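3',5'-cyclic-nucleotide phosphodiesterase 1 (Saccharomyces cerevisiae, PDB 4OJV) is a class-II cyclic-nucleotide phosphodiesterase of yeast, a member of the metallo-hydrolase/oxidoreductase group that holds two zinc ions. Local coordinates at residues A[1-13]-A[357-369]. Residues are numbered along the deposited sequence; the frame is centred on the assembly and turned at random.
Sequences MVVFEITILGANG and RISIALEGHTLFL
I6 and L367 form a hydrogen-bonded pair in the antiparallel joint between strands 4-8 and 365-368. The joint pairs the first and last strands of a metallo-beta-lactamase-like fold, side by side in one of its two large sheets. Strand 357-360 edges the other, and residues 361-364 carry the chain across. I6 N gives a bond to L367 O, and L367 N returns one to I6 O at 2.8 Å.

I6, I8 and L367 face the interior between the sheets. I6 CD1 meets L369 CD1 at 3.8 Å, the two side chains crossing at a slant. I8 CG2 lies anti to the backbone N and reaches A361 CB, while A361 CB also touches A11 CB.

E5, T7, T366 and F368 lie on the other face. The extended E5 chain runs past the rim of the F368 ring, with CG 3.6 Å from F368 CD2. E5 OE1 sits at the ring edge, and the carboxylate plane is turned 69° from the ring. E5 OE2 forms a salt bridge with K26 NZ and a hydrogen bond with S91 OG. V2 CG1 packs on F368 CB. One water bridges T7 OG1 and T366 OG1, and T366 OG1 also bonds with G89 O.

L362 to H365 make a type II turn, with G364 at positive phi. G364 N bonds to I8 O. The E363 chain bends at chi2 (87°), which brings its carboxylate back to segment 1-13. There OE2 accepts A11 N at 2.8 Å, from 46° above the carboxylate plane. N12, next along, has its side chain about 9 Å from a zinc ion.

The C-terminal carboxylate closes the far end. L369 N bonds to F4 O, and L369 OXT takes two bonds, from V3 N at 2.9 Å and F4 N at 2.8 Å.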
# COMPACT_ATOMS: atom_id res chain seq x y z
N MET A 1 16.87 -4.16 -31.71
CA MET A 1 16.88 -2.71 -31.36
C MET A 1 16.47 -2.46 -29.91
O MET A 1 16.98 -1.52 -29.28
CB MET A 1 15.97 -1.91 -32.31
CG MET A 1 16.56 -1.70 -33.70
SD MET A 1 15.46 -0.79 -34.81
CE MET A 1 15.59 0.87 -34.16
N VAL A 2 15.57 -3.29 -29.39
CA VAL A 2 15.14 -3.19 -27.99
C VAL A 2 16.28 -3.53 -27.04
O VAL A 2 16.96 -4.55 -27.19
CB VAL A 2 13.90 -4.07 -27.71
CG1 VAL A 2 13.65 -4.22 -26.22
CG2 VAL A 2 12.68 -3.48 -28.39
N VAL A 3 16.48 -2.66 -26.06
CA VAL A 3 17.56 -2.76 -25.09
C VAL A 3 17.02 -2.96 -23.68
O VAL A 3 17.66 -3.62 -22.86
CB VAL A 3 18.48 -1.52 -25.19
CG1 VAL A 3 19.41 -1.38 -23.99
CG2 VAL A 3 19.30 -1.59 -26.47
N PHE A 4 15.85 -2.38 -23.38
CA PHE A 4 15.30 -2.37 -22.02
C PHE A 4 13.96 -3.09 -21.93
O PHE A 4 13.12 -2.94 -22.82
CB PHE A 4 15.09 -0.94 -21.54
CG PHE A 4 16.36 -0.12 -21.46
CD1 PHE A 4 17.20 -0.22 -20.36
CD2 PHE A 4 16.69 0.77 -22.48
CE1 PHE A 4 18.35 0.54 -20.28
CE2 PHE A 4 17.84 1.54 -22.41
CZ PHE A 4 18.68 1.42 -21.31
N GLU A 5 13.76 -3.82 -20.84
CA GLU A 5 12.44 -4.30 -20.47
C GLU A 5 12.01 -3.58 -19.20
O GLU A 5 12.74 -3.59 -18.19
CB GLU A 5 12.43 -5.81 -20.24
CG GLU A 5 12.67 -6.61 -21.51
CD GLU A 5 12.77 -8.12 -21.29
OE1 GLU A 5 13.04 -8.82 -22.29
OE2 GLU A 5 12.58 -8.59 -20.15
N ILE A 6 10.84 -2.95 -19.25
CA ILE A 6 10.32 -2.19 -18.11
C ILE A 6 9.01 -2.81 -17.67
O ILE A 6 8.03 -2.79 -18.43
CB ILE A 6 10.09 -0.71 -18.46
CG1 ILE A 6 11.36 -0.04 -19.03
CG2 ILE A 6 9.57 0.04 -17.23
CD1 ILE A 6 11.16 1.42 -19.38
N THR A 7 8.98 -3.37 -16.47
CA THR A 7 7.75 -3.93 -15.92
C THR A 7 7.07 -2.83 -15.09
O THR A 7 7.65 -2.33 -14.13
CB THR A 7 8.01 -5.15 -15.02
OG1 THR A 7 8.91 -6.06 -15.66
CG2 THR A 7 6.70 -5.86 -14.71
N ILE A 8 5.85 -2.49 -15.46
CA ILE A 8 5.09 -1.48 -14.72
C ILE A 8 4.37 -2.16 -13.57
O ILE A 8 3.34 -2.81 -13.77
CB ILE A 8 4.08 -0.75 -15.63
CG1 ILE A 8 4.75 -0.26 -16.92
CG2 ILE A 8 3.41 0.39 -14.86
CD1 ILE A 8 5.78 0.82 -16.74
N LEU A 9 4.92 -2.06 -12.36
CA LEU A 9 4.23 -2.62 -11.19
C LEU A 9 3.16 -1.68 -10.68
O LEU A 9 2.10 -2.12 -10.25
CB LEU A 9 5.21 -2.98 -10.07
CG LEU A 9 6.20 -4.09 -10.38
CD1 LEU A 9 6.97 -4.47 -9.13
CD2 LEU A 9 5.54 -5.33 -10.98
N GLY A 10 3.45 -0.38 -10.73
CA GLY A 10 2.49 0.60 -10.25
C GLY A 10 2.68 1.92 -10.96
O GLY A 10 3.81 2.39 -11.13
N ALA A 11 1.57 2.50 -11.41
CA ALA A 11 1.59 3.79 -12.08
C ALA A 11 0.48 4.71 -11.57
O ALA A 11 0.16 5.70 -12.20
CB ALA A 11 1.49 3.61 -13.59
N ASN A 12 -0.08 4.37 -10.41
CA ASN A 12 -1.17 5.12 -9.80
C ASN A 12 -0.63 6.31 -9.01
O ASN A 12 0.25 6.14 -8.18
CB ASN A 12 -1.92 4.14 -8.89
CG ASN A 12 -3.00 4.77 -8.06
OD1 ASN A 12 -3.52 5.84 -8.36
ND2 ASN A 12 -3.35 4.09 -6.98
N GLY A 13 -1.16 7.51 -9.26
CA GLY A 13 -0.75 8.71 -8.53
C GLY A 13 -1.47 8.94 -7.21
O GLY A 13 -1.13 9.89 -6.51
N ARG A 357 5.27 9.80 -29.63
CA ARG A 357 4.41 8.66 -29.34
C ARG A 357 4.11 8.61 -27.85
O ARG A 357 4.99 8.34 -27.04
CB ARG A 357 5.07 7.37 -29.81
CG ARG A 357 5.28 7.35 -31.31
CD ARG A 357 6.45 6.51 -31.73
NE ARG A 357 6.69 6.67 -33.16
CZ ARG A 357 7.22 5.74 -33.93
NH1 ARG A 357 7.57 4.57 -33.42
NH2 ARG A 357 7.39 5.98 -35.22
N ILE A 358 2.86 8.92 -27.51
CA ILE A 358 2.44 9.08 -26.11
C ILE A 358 1.56 7.91 -25.72
O ILE A 358 0.60 7.58 -26.41
CB ILE A 358 1.73 10.43 -25.87
CG1 ILE A 358 2.54 11.59 -26.47
CG2 ILE A 358 1.47 10.62 -24.38
CD1 ILE A 358 1.88 12.95 -26.33
N SER A 359 1.91 7.29 -24.59
CA SER A 359 1.15 6.18 -24.03
C SER A 359 1.01 6.40 -22.54
O SER A 359 1.86 7.04 -21.92
CB SER A 359 1.88 4.85 -24.25
OG SER A 359 2.08 4.58 -25.63
N ILE A 360 -0.05 5.85 -21.95
CA ILE A 360 -0.18 5.82 -20.49
C ILE A 360 0.45 4.53 -19.99
O ILE A 360 0.21 3.47 -20.57
CB ILE A 360 -1.67 5.88 -20.05
CG1 ILE A 360 -2.40 7.08 -20.68
CG2 ILE A 360 -1.79 5.87 -18.53
CD1 ILE A 360 -1.90 8.45 -20.29
N ALA A 361 1.23 4.62 -18.92
CA ALA A 361 1.78 3.43 -18.24
C ALA A 361 0.66 2.61 -17.62
O ALA A 361 -0.17 3.14 -16.89
CB ALA A 361 2.76 3.84 -17.15
N LEU A 362 0.65 1.31 -17.92
CA LEU A 362 -0.37 0.39 -17.43
C LEU A 362 0.23 -0.70 -16.57
O LEU A 362 1.07 -1.48 -17.03
CB LEU A 362 -1.14 -0.25 -18.58
CG LEU A 362 -1.96 0.68 -19.50
CD1 LEU A 362 -2.51 -0.10 -20.69
CD2 LEU A 362 -3.07 1.36 -18.72
N GLU A 363 -0.22 -0.76 -15.32
CA GLU A 363 0.23 -1.77 -14.39
C GLU A 363 0.01 -3.16 -14.96
O GLU A 363 -0.94 -3.39 -15.72
CB GLU A 363 -0.56 -1.67 -13.09
CG GLU A 363 -0.32 -0.39 -12.34
CD GLU A 363 -1.21 0.79 -12.73
OE1 GLU A 363 -1.95 0.79 -13.77
OE2 GLU A 363 -1.11 1.73 -11.91
N GLY A 364 0.90 -4.08 -14.61
CA GLY A 364 0.74 -5.47 -15.02
C GLY A 364 1.19 -5.72 -16.44
O GLY A 364 0.85 -6.75 -17.02
N HIS A 365 1.97 -4.80 -17.00
CA HIS A 365 2.48 -4.91 -18.37
C HIS A 365 3.95 -4.65 -18.41
O HIS A 365 4.50 -3.97 -17.54
CB HIS A 365 1.73 -3.96 -19.30
CG HIS A 365 0.28 -4.29 -19.44
ND1 HIS A 365 -0.63 -3.98 -18.49
CD2 HIS A 365 -0.40 -5.00 -20.43
CE1 HIS A 365 -1.83 -4.44 -18.88
NE2 HIS A 365 -1.69 -5.07 -20.06
N THR A 366 4.61 -5.18 -19.44
CA THR A 366 6.01 -4.95 -19.70
C THR A 366 6.17 -4.18 -21.01
O THR A 366 5.53 -4.50 -22.02
CB THR A 366 6.78 -6.28 -19.76
OG1 THR A 366 6.59 -6.97 -18.52
CG2 THR A 366 8.28 -6.06 -19.98
N LEU A 367 7.02 -3.16 -20.99
CA LEU A 367 7.38 -2.39 -22.18
C LEU A 367 8.75 -2.83 -22.65
O LEU A 367 9.62 -3.11 -21.84
CB LEU A 367 7.44 -0.90 -21.87
CG LEU A 367 6.26 -0.27 -21.14
CD1 LEU A 367 6.49 1.22 -20.94
CD2 LEU A 367 5.00 -0.50 -21.93
N PHE A 368 8.93 -2.84 -23.97
CA PHE A 368 10.18 -3.27 -24.59
C PHE A 368 10.65 -2.09 -25.40
O PHE A 368 10.04 -1.76 -26.42
CB PHE A 368 9.94 -4.51 -25.46
CG PHE A 368 9.41 -5.69 -24.69
CD1 PHE A 368 8.06 -5.80 -24.39
CD2 PHE A 368 10.27 -6.70 -24.24
CE1 PHE A 368 7.57 -6.87 -23.65
CE2 PHE A 368 9.78 -7.78 -23.52
CZ PHE A 368 8.43 -7.87 -23.22
N LEU A 369 11.71 -1.43 -24.94
CA LEU A 369 12.16 -0.17 -25.53
C LEU A 369 13.63 -0.18 -25.92
O LEU A 369 14.01 0.44 -26.92
CB LEU A 369 11.91 0.99 -24.57
CG LEU A 369 10.46 1.20 -24.10
CD1 LEU A 369 10.40 2.30 -23.05
CD2 LEU A 369 9.55 1.52 -25.28
OXT LEU A 369 14.46 -0.79 -25.24
O HOH W 1 8.51 -8.28 -17.16